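Local coordinates for protein GCN5-related N-acetyltransferase (Sphaerobacter thermophilus, PDB 3TT2) that probably transfers an acyl group, such as acetyl from acetyl-CoA, to an acceptor molecule, as GCN5-related N-acetyltransferases do, at residues 12-22 and 57-67. Sequence-based numbering, arbitrary orientation.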
loop_
_atom_site.group_PDB
_atom_site.type_symbol
_atom_site.label_atom_id
_atom_site.label_comp_id
_atom_site.label_asym_id
_atom_site.label_seq_id
_atom_site.Cartn_x
_atom_site.Cartn_y
_atom_site.Cartn_z
ATOM N N ARG A 12 6.996 -32.639 -8.965
ATOM C CA ARG A 12 6.714 -32.135 -10.295
ATOM C C ARG A 12 6.788 -30.613 -10.366
ATOM O O ARG A 12 6.668 -30.026 -11.442
ATOM C CB ARG A 12 5.351 -32.644 -10.757
ATOM C CG ARG A 12 5.258 -34.167 -10.819
ATOM C CD ARG A 12 3.824 -34.630 -11.038
ATOM N NE ARG A 12 3.719 -36.077 -11.218
ATOM C CZ ARG A 12 3.494 -36.945 -10.236
ATOM N NH1 ARG A 12 3.354 -36.516 -8.991
ATOM N NH2 ARG A 12 3.410 -38.245 -10.496
ATOM N N PHE A 13 6.976 -29.976 -9.215
ATOM C CA PHE A 13 6.962 -28.515 -9.130
ATOM C C PHE A 13 8.344 -27.853 -9.057
ATOM O O PHE A 13 9.181 -28.195 -8.215
ATOM C CB PHE A 13 6.084 -28.060 -7.964
ATOM C CG PHE A 13 4.628 -28.305 -8.188
ATOM C CD1 PHE A 13 4.079 -29.551 -7.943
ATOM C CD2 PHE A 13 3.811 -27.292 -8.659
ATOM C CE1 PHE A 13 2.740 -29.782 -8.157
ATOM C CE2 PHE A 13 2.471 -27.512 -8.874
ATOM C CZ PHE A 13 1.934 -28.760 -8.624
ATOM N N ILE A 14 8.551 -26.885 -9.945
ATOM C CA ILE A 14 9.817 -26.176 -10.059
ATOM C C ILE A 14 9.647 -24.742 -9.590
ATOM O O ILE A 14 8.751 -24.026 -10.043
ATOM C CB ILE A 14 10.343 -26.190 -11.522
ATOM C CG1 ILE A 14 11.343 -27.339 -11.738
ATOM C CG2 ILE A 14 10.985 -24.848 -11.905
ATOM C CD1 ILE A 14 10.779 -28.747 -11.552
ATOM N N ALA A 15 10.502 -24.333 -8.664
ATOM C CA ALA A 15 10.510 -22.962 -8.199
ATOM C C ALA A 15 11.661 -22.245 -8.882
ATOM O O ALA A 15 12.762 -22.786 -8.970
ATOM C CB ALA A 15 10.666 -22.924 -6.701
ATOM N N ARG A 16 11.407 -21.043 -9.382
ATOM C CA ARG A 16 12.405 -20.329 -10.165
ATOM C C ARG A 16 12.126 -18.832 -10.127
ATOM O O ARG A 16 11.000 -18.421 -9.843
ATOM C CB ARG A 16 12.394 -20.852 -11.612
ATOM C CG ARG A 16 12.041 -19.814 -12.658
ATOM C CD ARG A 16 12.020 -20.386 -14.054
ATOM N NE ARG A 16 10.657 -20.569 -14.540
ATOM C CZ ARG A 16 9.950 -19.614 -15.137
ATOM N NH1 ARG A 16 10.482 -18.413 -15.318
ATOM N NH2 ARG A 16 8.711 -19.856 -15.552
ATOM N N ALA A 17 13.138 -18.018 -10.415
ATOM C CA ALA A 17 12.943 -16.573 -10.459
ATOM C C ALA A 17 12.042 -16.197 -11.626
ATOM O O ALA A 17 12.182 -16.735 -12.715
ATOM C CB ALA A 17 14.265 -15.865 -10.577
ATOM N N PRO A 18 11.106 -15.269 -11.406
ATOM C CA PRO A 18 10.278 -14.790 -12.517
ATOM C C PRO A 18 11.024 -13.937 -13.558
ATOM O O PRO A 18 11.928 -13.160 -13.229
ATOM C CB PRO A 18 9.212 -13.948 -11.811
ATOM C CG PRO A 18 9.835 -13.536 -10.568
ATOM C CD PRO A 18 10.664 -14.702 -10.125
ATOM N N VAL A 19 10.605 -14.095 -14.812
ATOM C CA VAL A 19 11.133 -13.371 -15.962
ATOM C C VAL A 19 9.953 -12.550 -16.488
ATOM O O VAL A 19 8.815 -12.994 -16.378
ATOM C CB VAL A 19 11.609 -14.395 -17.034
ATOM C CG1 VAL A 19 12.094 -13.725 -18.327
ATOM C CG2 VAL A 19 12.689 -15.301 -16.455
ATOM N N PRO A 20 10.205 -11.349 -17.045
ATOM C CA PRO A 20 9.104 -10.480 -17.497
ATOM C C PRO A 20 8.072 -11.151 -18.417
ATOM O O PRO A 20 6.918 -10.715 -18.453
ATOM C CB PRO A 20 9.828 -9.332 -18.222
ATOM C CG PRO A 20 11.287 -9.745 -18.286
ATOM C CD PRO A 20 11.497 -10.652 -17.125
ATOM N N ALA A 21 8.480 -12.192 -19.138
ATOM C CA ALA A 21 7.560 -12.955 -19.977
ATOM C C ALA A 21 6.537 -13.762 -19.163
ATOM O O ALA A 21 5.574 -14.307 -19.716
ATOM C CB ALA A 21 8.334 -13.865 -20.921
ATOM N N ASP A 22 6.753 -13.841 -17.855
ATOM C CA ASP A 22 5.816 -14.511 -16.960
ATOM C C ASP A 22 4.703 -13.567 -16.514
ATOM O O ASP A 22 3.723 -14.000 -15.910
ATOM C CB ASP A 22 6.532 -15.060 -15.719
ATOM C CG ASP A 22 7.486 -16.202 -16.036
ATOM O OD1 ASP A 22 7.216 -16.965 -16.991
ATOM O OD2 ASP A 22 8.505 -16.334 -15.313
ATOM N N LEU A 57 14.016 -8.882 -9.990
ATOM C CA LEU A 57 13.234 -10.072 -10.275
ATOM C C LEU A 57 13.979 -11.319 -9.837
ATOM O O LEU A 57 13.373 -12.257 -9.312
ATOM C CB LEU A 57 12.898 -10.145 -11.757
ATOM C CG LEU A 57 11.854 -9.141 -12.235
ATOM C CD1 LEU A 57 11.875 -9.042 -13.767
ATOM C CD2 LEU A 57 10.492 -9.565 -11.727
ATOM N N GLY A 58 15.294 -11.314 -10.031
ATOM C CA GLY A 58 16.097 -12.485 -9.736
ATOM C C GLY A 58 16.058 -12.815 -8.261
ATOM O O GLY A 58 15.763 -13.946 -7.874
ATOM N N GLN A 59 16.405 -11.825 -7.444
ATOM C CA GLN A 59 16.446 -11.965 -5.991
ATOM C C GLN A 59 15.159 -11.758 -5.166
ATOM O O GLN A 59 14.983 -12.392 -4.131
ATOM C CB GLN A 59 17.605 -11.132 -5.429
ATOM C CG GLN A 59 18.959 -11.364 -6.147
ATOM C CD GLN A 59 19.338 -12.841 -6.329
ATOM O OE1 GLN A 59 18.843 -13.728 -5.626
ATOM N NE2 GLN A 59 20.223 -13.102 -7.289
ATOM N N GLU A 60 14.291 -10.848 -5.602
ATOM C CA GLU A 60 13.099 -10.462 -4.824
ATOM C C GLU A 60 11.727 -11.120 -5.130
ATOM O O GLU A 60 10.712 -10.727 -4.558
ATOM C CB GLU A 60 12.989 -8.944 -4.750
ATOM C CG GLU A 60 14.126 -8.376 -3.941
ATOM C CD GLU A 60 14.401 -6.906 -4.195
ATOM O OE1 GLU A 60 13.481 -6.164 -4.601
ATOM O OE2 GLU A 60 15.563 -6.493 -3.986
ATOM N N ALA A 61 11.681 -12.093 -6.034
ATOM C CA ALA A 61 10.415 -12.760 -6.327
ATOM C C ALA A 61 10.630 -14.234 -6.615
ATOM O O ALA A 61 11.733 -14.647 -6.988
ATOM C CB ALA A 61 9.717 -12.089 -7.484
ATOM N N VAL A 62 9.582 -15.028 -6.424
ATOM C CA VAL A 62 9.660 -16.453 -6.739
ATOM C C VAL A 62 8.426 -16.911 -7.509
ATOM O O VAL A 62 7.331 -16.399 -7.292
ATOM C CB VAL A 62 9.856 -17.316 -5.465
ATOM C CG1 VAL A 62 8.590 -17.360 -4.642
ATOM C CG2 VAL A 62 10.296 -18.733 -5.822
ATOM N N LEU A 63 8.612 -17.864 -8.422
ATOM C CA LEU A 63 7.503 -18.445 -9.181
ATOM C C LEU A 63 7.514 -19.968 -9.085
ATOM O O LEU A 63 8.496 -20.605 -9.455
ATOM C CB LEU A 63 7.590 -18.020 -10.642
ATOM C CG LEU A 63 6.678 -18.738 -11.630
ATOM C CD1 LEU A 63 5.253 -18.511 -11.218
ATOM C CD2 LEU A 63 6.918 -18.214 -13.034
ATOM N N VAL A 64 6.434 -20.555 -8.578
ATOM C CA VAL A 64 6.325 -22.009 -8.562
ATOM C C VAL A 64 5.637 -22.440 -9.849
ATOM O O VAL A 64 4.479 -22.115 -10.083
ATOM C CB VAL A 64 5.537 -22.539 -7.331
ATOM C CG1 VAL A 64 5.384 -24.045 -7.397
ATOM C CG2 VAL A 64 6.232 -22.165 -6.047
ATOM N N VAL A 65 6.359 -23.157 -10.695
ATOM C CA VAL A 65 5.784 -23.571 -11.960
ATOM C C VAL A 65 5.198 -24.958 -11.813
ATOM O O VAL A 65 5.837 -25.867 -11.276
ATOM C CB VAL A 65 6.797 -23.502 -13.113
ATOM C CG1 VAL A 65 6.235 -24.178 -14.371
ATOM C CG2 VAL A 65 7.142 -22.058 -13.397
ATOM N N ALA A 66 3.957 -25.106 -12.256
ATOM C CA ALA A 66 3.286 -26.389 -12.191
ATOM C C ALA A 66 3.747 -27.274 -13.356
ATOM O O ALA A 66 4.252 -26.767 -14.364
ATOM C CB ALA A 66 1.770 -26.189 -12.204
ATOM N N PRO A 67 3.593 -28.600 -13.206
ATOM C CA PRO A 67 3.913 -29.605 -14.225
ATOM C C PRO A 67 3.345 -29.280 -15.611
ATOM O O PRO A 67 3.972 -29.621 -16.613
ATOM C CB PRO A 67 3.234 -30.866 -13.688
ATOM C CG PRO A 67 2.964 -30.613 -12.234
ATOM C CD PRO A 67 3.398 -29.223 -11.888
#
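Strands 14-16 and 61-65 run antiparallel, their axes 4.6 Å apart at closest, with two hydrogen-bonded pairs, Ile-14 with Val-65 and Arg-16 with Leu-63, flanking the non-hydrogen-bonded pair Ala-15 and Val-64. At one end, Pro-67 lays its CD over the centre of the Phe-13 ring, 3.5 Å from the centroid, a CH-pi contact. With CG anti to its carbonyl carbon (chi1 -70°), Phe-13 also brings CE2 to 3.7 Å from Ala-66 CB and CD2 to 3.8 Å from Val-64 CG1. Cutting Phe-13 back to an alanine would probably leave Pro-67 CD without its aromatic partner and open a gap beside Val-64. On the face carrying Leu-63 and Val-65, Arg-16 bends at chi3 and spreads its guanidinium over Leu-63 CD2, NH2 lying 3.5 Å from Val-65 CG2. Its NH1 makes a salt bridge of 2.9 Å with Asp-22 OD2, which uses its syn lone pair; Val-19 N reaches that oxygen from above the carboxylate plane. Farther along, Pro-18 CG packs 3.4 Å from Ala-61 CB. Ala-15 and Val-62, on the other face, meet helix 100-115. Backbone bonds thus join strand 14-16 to the N-terminal GNAT sheet, and Phe-13 and Pro-18 on its flanks add apolar packing, while the doubly held carboxylate ties the turn after it back to Arg-16.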